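Local coordinates for protein neutral ceramidase (Pseudomonas aeruginosa, PDB 2ZWS) that hydrolyses the N-acyl linkage of ceramides to give sphingosine and a free fatty acid, and also runs the reverse synthesis, with one zinc ion per subunit, at residues 15-20 and 551-556; 59-64 and 128-133; 206-209 and 215-218; 598-603 and 613-618. All coordinates share one frame; numbering follows the deposited sequence.

Interaction 1: 15-20 and 551-556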
loop_
_atom_site.group_PDB
_atom_site.type_symbol
_atom_site.label_atom_id
_atom_site.label_comp_id
_atom_site.label_asym_id
_atom_site.label_seq_id
_atom_site.Cartn_x
_atom_site.Cartn_y
_atom_site.Cartn_z
ATOM N N THR A 15 6.850 4.081 -7.523
ATOM C CA THR A 15 7.685 2.861 -7.593
ATOM C C THR A 15 9.120 3.194 -7.178
ATOM O O THR A 15 9.717 4.154 -7.678
ATOM C CB THR A 15 7.719 2.299 -9.022
ATOM O OG1 THR A 15 6.377 2.156 -9.522
ATOM C CG2 THR A 15 8.406 0.921 -9.045
ATOM N N GLY A 16 9.681 2.383 -6.306
ATOM C CA GLY A 16 11.022 2.603 -5.819
ATOM C C GLY A 16 12.045 1.745 -6.545
ATOM O O GLY A 16 11.850 1.354 -7.683
ATOM N N GLU A 17 13.136 1.427 -5.854
ATOM C CA GLU A 17 14.311 0.816 -6.505
ATOM C C GLU A 17 14.011 -0.609 -6.955
ATOM O O GLU A 17 13.629 -1.457 -6.133
ATOM C CB GLU A 17 15.483 0.858 -5.513
ATOM C CG GLU A 17 15.974 2.305 -5.257
ATOM C CD GLU A 17 16.756 2.467 -3.969
ATOM O OE1 GLU A 17 16.167 2.449 -2.856
ATOM O OE2 GLU A 17 17.985 2.601 -4.081
ATOM N N ALA A 18 14.157 -0.880 -8.252
ATOM C CA ALA A 18 13.701 -2.150 -8.862
ATOM C C ALA A 18 14.702 -3.300 -8.851
ATOM O O ALA A 18 14.378 -4.423 -9.244
ATOM C CB ALA A 18 13.215 -1.907 -10.282
ATOM N N ALA A 19 15.917 -3.025 -8.404
ATOM C CA ALA A 19 16.819 -4.142 -8.123
ATOM C C ALA A 19 17.681 -3.903 -6.908
ATOM O O ALA A 19 18.115 -2.784 -6.651
ATOM C CB ALA A 19 17.703 -4.426 -9.324
ATOM N N GLU A 20 17.899 -4.981 -6.152
ATOM C CA GLU A 20 18.882 -5.046 -5.054
ATOM C C GLU A 20 18.479 -4.203 -3.826
ATOM O O GLU A 20 19.335 -3.635 -3.114
ATOM C CB GLU A 20 20.321 -4.747 -5.559
ATOM C CG GLU A 20 20.819 -5.823 -6.572
ATOM C CD GLU A 20 22.307 -5.704 -6.927
ATOM O OE1 GLU A 20 22.844 -4.579 -6.855
ATOM O OE2 GLU A 20 22.919 -6.747 -7.295
ATOM N N ASN A 551 20.039 3.229 -10.698
ATOM C CA ASN A 551 20.546 4.498 -11.255
ATOM C C ASN A 551 19.439 5.521 -11.544
ATOM O O ASN A 551 19.670 6.716 -11.432
ATOM C CB ASN A 551 21.319 4.263 -12.549
ATOM C CG ASN A 551 22.635 3.555 -12.334
ATOM O OD1 ASN A 551 23.352 3.776 -11.331
ATOM N ND2 ASN A 551 22.963 2.678 -13.264
ATOM N N ASP A 552 18.248 5.043 -11.914
ATOM C CA ASP A 552 17.115 5.916 -12.232
ATOM C C ASP A 552 15.840 5.071 -12.123
ATOM O O ASP A 552 15.721 4.045 -12.780
ATOM C CB ASP A 552 17.269 6.524 -13.629
ATOM C CG ASP A 552 16.323 7.689 -13.881
ATOM O OD1 ASP A 552 15.101 7.568 -13.631
ATOM O OD2 ASP A 552 16.814 8.759 -14.321
ATOM N N LEU A 553 14.885 5.513 -11.311
ATOM C CA LEU A 553 13.617 4.761 -11.118
ATOM C C LEU A 553 12.700 4.817 -12.311
ATOM O O LEU A 553 11.694 4.092 -12.381
ATOM C CB LEU A 553 12.858 5.336 -9.934
ATOM C CG LEU A 553 13.669 5.462 -8.659
ATOM C CD1 LEU A 553 12.799 5.974 -7.521
ATOM C CD2 LEU A 553 14.232 4.161 -8.291
ATOM N N ARG A 554 13.023 5.723 -13.230
ATOM C CA ARG A 554 12.211 5.949 -14.419
ATOM C C ARG A 554 10.749 6.284 -14.054
ATOM O O ARG A 554 9.796 5.776 -14.635
ATOM C CB ARG A 554 12.344 4.783 -15.409
ATOM C CG ARG A 554 13.812 4.601 -15.838
ATOM C CD ARG A 554 13.982 3.901 -17.165
ATOM N NE ARG A 554 13.504 4.698 -18.298
ATOM C CZ ARG A 554 14.186 5.687 -18.872
ATOM N NH1 ARG A 554 13.641 6.332 -19.898
ATOM N NH2 ARG A 554 15.387 6.035 -18.412
ATOM N N THR A 555 10.638 7.152 -13.054
ATOM C CA THR A 555 9.379 7.599 -12.494
ATOM C C THR A 555 8.545 8.260 -13.617
ATOM O O THR A 555 9.059 9.148 -14.361
ATOM C CB THR A 555 9.687 8.571 -11.354
ATOM O OG1 THR A 555 10.478 7.916 -10.339
ATOM C CG2 THR A 555 8.409 9.179 -10.755
ATOM N N GLU A 556 7.284 7.834 -13.750
ATOM C CA GLU A 556 6.344 8.313 -14.783
ATOM C C GLU A 556 6.780 7.929 -16.192
ATOM O O GLU A 556 6.205 8.401 -17.191
ATOM C CB GLU A 556 6.095 9.827 -14.688
ATOM C CG GLU A 556 5.553 10.304 -13.306
ATOM C CD GLU A 556 4.133 9.819 -12.975
ATOM O OE1 GLU A 556 3.348 9.456 -13.873
ATOM O OE2 GLU A 556 3.764 9.911 -11.807
HETATM O O HOH W 1 8.928 6.303 -9.131
HETATM O O HOH W 2 11.953 1.770 -10.637
#
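L553 reaches from the 551-556 loop into the bend of 15-20 with both of its methyls, and it is backbone more than side chain that receives them. CD1 lies against the carbonyl of T15, 3.6 Å from T15 O, while CD2 sits on the peptide leaving G16, 3.7 Å from G16 C. A chi1 of -52° sets CG opposite the leucine's own carbonyl carbon and turns it, and both methyls with it, toward 15-20. E17 adds a methylene: its CG passes obliquely over the leucine, 4.0 Å from L553 CD2, and the extended chain then carries OE1 off to a hydrogen bond with T122.

No direct hydrogen bond joins 15-20 to 551-556; two waters between the segments do the polar work. One gives a proton to T15 O at 2.7 Å and also bonds T555 OG1. The other donates to both G16 O and L553 O, the latter at 2.9 Å. Behind L553, D552 OD1 accepts from R554 N (2.8 Å) through its anti lone pair, an Asx turn. Just outside, K550 bonds E20 O. The whole is an interdomain loop-to-loop contact, C-terminal β-sandwich against catalytic N-terminal domain.

Interaction 2: 59-64 and 128-133. With FMT (formic acid), chain E.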
loop_
_atom_site.group_PDB
_atom_site.type_symbol
_atom_site.label_atom_id
_atom_site.label_comp_id
_atom_site.label_asym_id
_atom_site.label_seq_id
_atom_site.Cartn_x
_atom_site.Cartn_y
_atom_site.Cartn_z
ATOM N N VAL A 59 -5.591 9.671 0.064
ATOM C CA VAL A 59 -4.671 9.040 -0.880
ATOM C C VAL A 59 -4.464 7.587 -0.494
ATOM O O VAL A 59 -4.114 7.296 0.661
ATOM C CB VAL A 59 -3.270 9.782 -0.950
ATOM C CG1 VAL A 59 -2.404 9.173 -2.025
ATOM C CG2 VAL A 59 -3.430 11.308 -1.187
ATOM N N ASN A 60 -4.729 6.667 -1.424
ATOM C CA ASN A 60 -4.399 5.270 -1.164
ATOM C C ASN A 60 -3.169 4.881 -2.001
ATOM O O ASN A 60 -3.061 5.266 -3.167
ATOM C CB ASN A 60 -5.580 4.322 -1.479
ATOM C CG ASN A 60 -5.421 2.951 -0.843
ATOM O OD1 ASN A 60 -5.135 2.816 0.353
ATOM N ND2 ASN A 60 -5.667 1.939 -1.634
ATOM N N THR A 61 -2.215 4.193 -1.372
ATOM C CA THR A 61 -0.925 3.919 -1.984
ATOM C C THR A 61 -0.653 2.412 -2.112
ATOM O O THR A 61 -0.979 1.606 -1.201
ATOM C CB THR A 61 0.227 4.563 -1.146
ATOM O OG1 THR A 61 0.264 3.971 0.174
ATOM C CG2 THR A 61 0.061 6.120 -1.071
ATOM N N ASP A 62 -0.029 2.040 -3.231
ATOM C CA ASP A 62 0.391 0.660 -3.462
ATOM C C ASP A 62 1.702 0.330 -2.687
ATOM O O ASP A 62 2.743 0.055 -3.301
ATOM C CB ASP A 62 0.592 0.403 -4.966
ATOM C CG ASP A 62 -0.700 0.416 -5.780
ATOM O OD1 ASP A 62 -1.717 -0.165 -5.345
ATOM O OD2 ASP A 62 -0.672 0.945 -6.916
ATOM N N LEU A 63 1.612 0.350 -1.362
ATOM C CA LEU A 63 2.761 0.169 -0.468
ATOM C C LEU A 63 2.398 -0.817 0.627
ATOM O O LEU A 63 1.213 -1.041 0.908
ATOM C CB LEU A 63 3.138 1.501 0.216
ATOM C CG LEU A 63 3.557 2.613 -0.754
ATOM C CD1 LEU A 63 3.714 3.916 -0.029
ATOM C CD2 LEU A 63 4.862 2.218 -1.454
ATOM N N GLY A 64 3.410 -1.369 1.308
ATOM C CA GLY A 64 3.164 -2.233 2.461
ATOM C C GLY A 64 2.500 -1.463 3.580
ATOM O O GLY A 64 1.641 -1.988 4.299
ATOM N N ASP A 128 7.555 11.946 -3.072
ATOM C CA ASP A 128 7.362 12.798 -4.259
ATOM C C ASP A 128 6.135 12.380 -5.045
ATOM O O ASP A 128 5.410 13.227 -5.549
ATOM C CB ASP A 128 8.575 12.752 -5.181
ATOM C CG ASP A 128 9.781 13.464 -4.614
ATOM O OD1 ASP A 128 9.661 14.181 -3.595
ATOM O OD2 ASP A 128 10.875 13.291 -5.198
ATOM N N GLY A 129 5.921 11.082 -5.197
ATOM C CA GLY A 129 4.760 10.603 -5.960
ATOM C C GLY A 129 3.433 10.821 -5.242
ATOM O O GLY A 129 2.408 11.099 -5.888
ATOM N N ILE A 130 3.430 10.712 -3.915
ATOM C CA ILE A 130 2.205 11.026 -3.167
ATOM C C ILE A 130 1.849 12.497 -3.402
ATOM O O ILE A 130 0.687 12.860 -3.728
ATOM C CB ILE A 130 2.353 10.734 -1.662
ATOM C CG1 ILE A 130 2.396 9.214 -1.448
ATOM C CG2 ILE A 130 1.210 11.380 -0.847
ATOM C CD1 ILE A 130 2.794 8.731 -0.010
ATOM N N VAL A 131 2.842 13.371 -3.251
ATOM C CA VAL A 131 2.580 14.794 -3.499
ATOM C C VAL A 131 2.110 15.018 -4.958
ATOM O O VAL A 131 1.139 15.725 -5.196
ATOM C CB VAL A 131 3.825 15.648 -3.153
ATOM C CG1 VAL A 131 3.623 17.131 -3.595
ATOM C CG2 VAL A 131 4.139 15.560 -1.665
ATOM N N ARG A 132 2.743 14.366 -5.925
ATOM C CA ARG A 132 2.359 14.543 -7.336
ATOM C C ARG A 132 0.924 14.061 -7.559
ATOM O O ARG A 132 0.171 14.645 -8.309
ATOM C CB ARG A 132 3.321 13.755 -8.209
ATOM C CG ARG A 132 3.220 14.056 -9.704
ATOM C CD ARG A 132 4.244 13.198 -10.544
ATOM N NE ARG A 132 5.510 13.006 -9.828
ATOM C CZ ARG A 132 5.983 11.841 -9.363
ATOM N NH1 ARG A 132 5.358 10.660 -9.599
ATOM N NH2 ARG A 132 7.122 11.865 -8.673
ATOM N N SER A 133 0.509 13.003 -6.857
ATOM C CA SER A 133 -0.879 12.492 -7.053
ATOM C C SER A 133 -1.913 13.536 -6.592
ATOM O O SER A 133 -2.969 13.717 -7.231
ATOM C CB SER A 133 -1.082 11.128 -6.369
ATOM O OG SER A 133 -1.171 11.266 -4.975
HETATM C C FMT E . -5.494 0.249 -4.931
HETATM O O1 FMT E . -4.598 -0.452 -5.508
HETATM O O2 FMT E . -5.447 1.407 -4.407
#
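I130 carries most of the contact from helix 120-138 to strand 55-61. From its CB two branches part. CG2 goes toward V59, where V59 CG1 lies 4.4 Å away, a loose apolar approach. CG1, set opposite the carbonyl carbon by a chi1 of -71°, heads for T61 and comes within 3.9 Å of T61 CG2; the chain then stays extended, so that CD1 at its tip meets the same T61 CG2, also at 3.9 Å. The isoleucine thus crosses the threonine methyl obliquely with two consecutive carbons.

This is helix-on-sheet packing in the N-terminal domain: the short helix and strand segments run at 141° with axes 9.8 Å apart, and V59 and T61, alternate residues, look toward the helix. T61 CG2 faces the helix, and its OG1 hydrogen-bonds A94 O on the adjoining strand 91-95.

One turn along from I130, S133 bends its OG back to I130 O (2.7 Å), and this hydroxyl oxygen packs on V59 CG1 at 3.8 Å. N60, between the two strand residues, belongs to the other side of the strand, where it is inferred to bind substrate; its ND2 gives a hydrogen bond of 2.8 Å to O2 of a formic acid molecule, probably from the crystallisation liquor.

Interaction 3: 206-209 and 215-218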
loop_
_atom_site.group_PDB
_atom_site.type_symbol
_atom_site.label_atom_id
_atom_site.label_comp_id
_atom_site.label_asym_id
_atom_site.label_seq_id
_atom_site.Cartn_x
_atom_site.Cartn_y
_atom_site.Cartn_z
ATOM N N THR A 206 -1.035 -10.351 -0.190
ATOM C CA THR A 206 0.117 -11.251 -0.057
ATOM C C THR A 206 -0.003 -12.396 -1.054
ATOM O O THR A 206 0.559 -13.467 -0.853
ATOM C CB THR A 206 0.170 -11.864 1.361
ATOM O OG1 THR A 206 -1.123 -12.408 1.685
ATOM C CG2 THR A 206 0.541 -10.828 2.412
ATOM N N SER A 207 -0.772 -12.196 -2.125
ATOM C CA SER A 207 -0.856 -13.239 -3.151
ATOM C C SER A 207 0.498 -13.530 -3.800
ATOM O O SER A 207 0.766 -14.665 -4.177
ATOM C CB SER A 207 -1.885 -12.859 -4.216
ATOM O OG SER A 207 -3.180 -12.786 -3.636
ATOM N N MET A 208 1.326 -12.488 -3.989
ATOM C CA MET A 208 2.706 -12.676 -4.437
ATOM C C MET A 208 3.515 -12.974 -3.178
ATOM O O MET A 208 3.512 -12.186 -2.214
ATOM C CB MET A 208 3.238 -11.414 -5.103
ATOM C CG MET A 208 2.501 -10.975 -6.384
ATOM S SD MET A 208 2.456 -12.218 -7.695
ATOM C CE MET A 208 4.215 -12.469 -8.015
ATOM N N THR A 209 4.176 -14.131 -3.170
ATOM C CA THR A 209 4.797 -14.671 -1.970
ATOM C C THR A 209 6.211 -14.145 -1.760
ATOM O O THR A 209 6.747 -13.385 -2.589
ATOM C CB THR A 209 4.863 -16.221 -1.997
ATOM O OG1 THR A 209 5.848 -16.607 -2.965
ATOM C CG2 THR A 209 3.482 -16.838 -2.333
ATOM N N ILE A 215 8.570 -6.276 -8.425
ATOM C CA ILE A 215 7.687 -5.287 -7.812
ATOM C C ILE A 215 6.278 -5.506 -8.289
ATOM O O ILE A 215 6.022 -5.692 -9.483
ATOM C CB ILE A 215 8.157 -3.850 -8.120
ATOM C CG1 ILE A 215 9.446 -3.588 -7.348
ATOM C CG2 ILE A 215 7.068 -2.838 -7.766
ATOM C CD1 ILE A 215 10.063 -2.195 -7.564
ATOM N N SER A 216 5.346 -5.498 -7.335
ATOM C CA SER A 216 3.948 -5.689 -7.694
ATOM C C SER A 216 3.047 -5.065 -6.631
ATOM O O SER A 216 3.357 -5.116 -5.442
ATOM C CB SER A 216 3.624 -7.187 -7.780
ATOM O OG SER A 216 2.225 -7.401 -7.915
ATOM N N PRO A 217 1.930 -4.480 -7.066
ATOM C CA PRO A 217 0.918 -3.982 -6.141
ATOM C C PRO A 217 -0.073 -5.080 -5.706
ATOM O O PRO A 217 -1.057 -4.772 -5.009
ATOM C CB PRO A 217 0.216 -2.913 -6.975
ATOM C CG PRO A 217 0.222 -3.501 -8.386
ATOM C CD PRO A 217 1.571 -4.199 -8.469
ATOM N N ASP A 218 0.198 -6.328 -6.106
ATOM C CA ASP A 218 -0.491 -7.509 -5.552
ATOM C C ASP A 218 -1.979 -7.503 -5.845
ATOM O O ASP A 218 -2.396 -6.891 -6.823
ATOM C CB ASP A 218 -0.167 -7.652 -4.060
ATOM C CG ASP A 218 -0.263 -9.092 -3.559
ATOM O OD1 ASP A 218 -1.389 -9.560 -3.242
ATOM O OD2 ASP A 218 0.796 -9.757 -3.468
HETATM O O HOH W 3 2.941 -9.415 -1.970
#
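The loop that follows the zinc ligand H204 is gripped here by the carboxylate of D218, next to helix 218-231. Both oxygens of D218 take backbone N-H groups, one each from successive residues. S207 N donates to D218 OD1 at 2.9 Å, on the syn lone pair of OD1, in a rather bent bond. M208 N meets D218 OD2 at 2.8 Å and is straighter, 166°, though it arrives 28° out of the carboxylate plane, again on the syn side. The aspartate reaches that far because its chi1 of -153° swings CG away from the backbone N, out across the gap to the other loop.

OD2 has a further partner: a water lies 2.6 Å from D218 OD2 and 2.8 Å from M208 O. It has more acceptors around it than protons to give, so it may not serve both at once.

M208 runs past D218 in the opposite direction. Its CB and CG lie along the carboxylate, M208 CB 3.4 Å from D218 OD2, and CG goes on to touch S216 OG at 3.9 Å before the chain folds over twice toward helix 265-286. S216 OG is already engaged: it accepts from D218 N at 2.9 Å, within the stretch of backbone that carries the aspartate. S207 turns its own hydroxyl to N219. An ST turn at S216 thus probably helps to position a bidentate aspartate, and the aspartate holds successive amides of a loop beside the zinc site.

Interaction 4: 598-603 and 613-618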
loop_
_atom_site.group_PDB
_atom_site.type_symbol
_atom_site.label_atom_id
_atom_site.label_comp_id
_atom_site.label_asym_id
_atom_site.label_seq_id
_atom_site.Cartn_x
_atom_site.Cartn_y
_atom_site.Cartn_z
ATOM N N ALA A 598 18.677 -7.061 -18.957
ATOM C CA ALA A 598 17.255 -6.784 -18.764
ATOM C C ALA A 598 16.508 -7.807 -19.601
ATOM O O ALA A 598 16.674 -7.842 -20.799
ATOM C CB ALA A 598 16.936 -5.403 -19.251
ATOM N N THR A 599 15.688 -8.642 -18.972
ATOM C CA THR A 599 14.880 -9.605 -19.698
ATOM C C THR A 599 13.448 -9.091 -19.641
ATOM O O THR A 599 12.940 -8.778 -18.558
ATOM C CB THR A 599 14.962 -11.005 -19.071
ATOM O OG1 THR A 599 16.337 -11.440 -19.021
ATOM C CG2 THR A 599 14.142 -12.017 -19.899
ATOM N N ILE A 600 12.840 -8.963 -20.808
ATOM C CA ILE A 600 11.514 -8.368 -20.941
ATOM C C ILE A 600 10.602 -9.378 -21.612
ATOM O O ILE A 600 10.950 -9.997 -22.619
ATOM C CB ILE A 600 11.579 -7.062 -21.725
ATOM C CG1 ILE A 600 12.282 -5.987 -20.888
ATOM C CG2 ILE A 600 10.189 -6.631 -22.175
ATOM C CD1 ILE A 600 12.892 -4.873 -21.715
ATOM N N SER A 601 9.426 -9.568 -21.034
ATOM C CA SER A 601 8.482 -10.486 -21.636
ATOM C C SER A 601 7.138 -9.845 -21.834
ATOM O O SER A 601 6.765 -8.902 -21.104
ATOM C CB SER A 601 8.346 -11.739 -20.785
ATOM O OG SER A 601 7.832 -11.428 -19.509
ATOM N N TRP A 602 6.409 -10.374 -22.812
ATOM C CA TRP A 602 5.051 -9.925 -23.112
ATOM C C TRP A 602 4.195 -11.155 -23.358
ATOM O O TRP A 602 4.441 -11.917 -24.301
ATOM C CB TRP A 602 5.063 -9.036 -24.351
ATOM C CG TRP A 602 3.703 -8.470 -24.745
ATOM C CD1 TRP A 602 2.714 -8.046 -23.899
ATOM C CD2 TRP A 602 3.218 -8.240 -26.089
ATOM N NE1 TRP A 602 1.635 -7.559 -24.643
ATOM C CE2 TRP A 602 1.917 -7.680 -25.973
ATOM C CE3 TRP A 602 3.749 -8.464 -27.377
ATOM C CZ2 TRP A 602 1.133 -7.326 -27.095
ATOM C CZ3 TRP A 602 2.962 -8.089 -28.506
ATOM C CH2 TRP A 602 1.675 -7.531 -28.343
ATOM N N SER A 603 3.190 -11.354 -22.517
ATOM C CA SER A 603 2.208 -12.397 -22.758
ATOM C C SER A 603 1.086 -11.780 -23.581
ATOM O O SER A 603 0.368 -10.909 -23.093
ATOM C CB SER A 603 1.710 -12.945 -21.428
ATOM O OG SER A 603 2.792 -13.541 -20.715
ATOM N N TYR A 613 5.203 -6.025 -34.518
ATOM C CA TYR A 613 5.506 -5.404 -33.239
ATOM C C TYR A 613 7.004 -5.461 -32.976
ATOM O O TYR A 613 7.711 -6.290 -33.556
ATOM C CB TYR A 613 4.798 -6.177 -32.120
ATOM C CG TYR A 613 3.287 -6.083 -32.142
ATOM C CD1 TYR A 613 2.629 -5.173 -31.313
ATOM C CD2 TYR A 613 2.514 -6.912 -32.970
ATOM C CE1 TYR A 613 1.248 -5.070 -31.308
ATOM C CE2 TYR A 613 1.116 -6.810 -32.984
ATOM C CZ TYR A 613 0.492 -5.881 -32.143
ATOM O OH TYR A 613 -0.884 -5.762 -32.124
ATOM N N TYR A 614 7.493 -4.602 -32.092
ATOM C CA TYR A 614 8.829 -4.805 -31.547
ATOM C C TYR A 614 8.869 -4.356 -30.096
ATOM O O TYR A 614 7.916 -3.756 -29.609
ATOM C CB TYR A 614 9.893 -4.094 -32.384
ATOM C CG TYR A 614 9.839 -2.579 -32.395
ATOM C CD1 TYR A 614 9.116 -1.885 -33.381
ATOM C CD2 TYR A 614 10.554 -1.834 -31.463
ATOM C CE1 TYR A 614 9.092 -0.492 -33.401
ATOM C CE2 TYR A 614 10.551 -0.452 -31.493
ATOM C CZ TYR A 614 9.811 0.213 -32.460
ATOM O OH TYR A 614 9.816 1.586 -32.475
ATOM N N ILE A 615 9.960 -4.651 -29.405
ATOM C CA ILE A 615 10.087 -4.261 -28.003
ATOM C C ILE A 615 11.265 -3.297 -27.844
ATOM O O ILE A 615 12.357 -3.542 -28.365
ATOM C CB ILE A 615 10.211 -5.518 -27.085
ATOM C CG1 ILE A 615 8.881 -6.295 -27.070
ATOM C CG2 ILE A 615 10.641 -5.129 -25.653
ATOM C CD1 ILE A 615 8.939 -7.665 -26.413
ATOM N N ARG A 616 11.019 -2.175 -27.170
ATOM C CA ARG A 616 12.049 -1.206 -26.852
ATOM C C ARG A 616 12.383 -1.244 -25.354
ATOM O O ARG A 616 11.478 -1.335 -24.495
ATOM C CB ARG A 616 11.592 0.194 -27.270
ATOM C CG ARG A 616 12.615 1.277 -27.117
ATOM C CD ARG A 616 12.232 2.507 -27.927
ATOM N NE ARG A 616 13.190 3.584 -27.692
ATOM C CZ ARG A 616 13.149 4.768 -28.291
ATOM N NH1 ARG A 616 14.062 5.684 -28.006
ATOM N NH2 ARG A 616 12.178 5.033 -29.157
ATOM N N HIS A 617 13.672 -1.151 -25.044
ATOM C CA HIS A 617 14.147 -1.075 -23.674
ATOM C C HIS A 617 14.770 0.289 -23.387
ATOM O O HIS A 617 15.501 0.825 -24.213
ATOM C CB HIS A 617 15.166 -2.194 -23.385
ATOM C CG HIS A 617 15.911 -2.035 -22.097
ATOM N ND1 HIS A 617 15.279 -1.903 -20.871
ATOM C CD2 HIS A 617 17.242 -2.061 -21.834
ATOM C CE1 HIS A 617 16.196 -1.812 -19.922
ATOM N NE2 HIS A 617 17.391 -1.892 -20.483
ATOM N N TYR A 618 14.442 0.850 -22.227
ATOM C CA TYR A 618 15.073 2.068 -21.714
ATOM C C TYR A 618 15.700 1.751 -20.366
ATOM O O TYR A 618 15.045 1.123 -19.533
ATOM C CB TYR A 618 14.023 3.156 -21.493
ATOM C CG TYR A 618 13.202 3.559 -22.680
ATOM C CD1 TYR A 618 13.534 4.703 -23.399
ATOM C CD2 TYR A 618 12.077 2.840 -23.075
ATOM C CE1 TYR A 618 12.768 5.113 -24.477
ATOM C CE2 TYR A 618 11.299 3.235 -24.154
ATOM C CZ TYR A 618 11.667 4.378 -24.858
ATOM O OH TYR A 618 10.910 4.814 -25.935
#
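Between A598 and H617, W602 and Y613, and the isoleucines in the middle, two strands of different sheets close up the core of the C-terminal β-sandwich. Strands 595-603 and 611-622 are not hydrogen-bonded to each other; their short segments pass 9.1 Å apart at 144°, and alternate residues of each point inward.

The apolar contact at the centre is I600 with I615. The two isoleucines run antiparallel alongside each other, methyl to methyl, with I600 CG2 3.8 Å from I615 CG2. The other branch of I600 goes to the histidine, its CD1 reaching 3.9 Å from H617 CB.

Aromatic contacts lie at the two ends. W602 and Y613 have ring planes 50° apart, an oblique pairing with 5.3 Å between the centroids of the indole's six-membered ring and the phenol ring. W602 CH2 stands over a face of Y613, off toward the rim near CE1 and CD1, while the phenol OH is bonded to E609 O. At the opposite end, H617 is held by ND1 to F559 O. Its chi1 of 168° swings the ring out beside A598, which lies over one face in a CH-pi contact, A598 CB 3.9 Å from the H617 ring centroid.

The four contacts step from the catalytic domain to the β-sandwich. Interactions 2 and 3, 17 Å apart between centres, both belong to the N-terminal domain and touch where D62 packs on P217. Interaction 1 brings the domains together across more than 500 residues of chain, and interactions 2 and 3 fall within that span. It touches both: E556 forms a salt bridge to R132 of helix 120-138, and T15 to A18 pack on I215. Interaction 4 follows along the chain, wholly inside the sandwich, and meets interaction 1 through R554 against Y618. The 551-556 loop thus links the sandwich to helix 120-138 and the loop 15-20 of the catalytic domain, while interactions 2 and 4 stay 27 Å apart between centres.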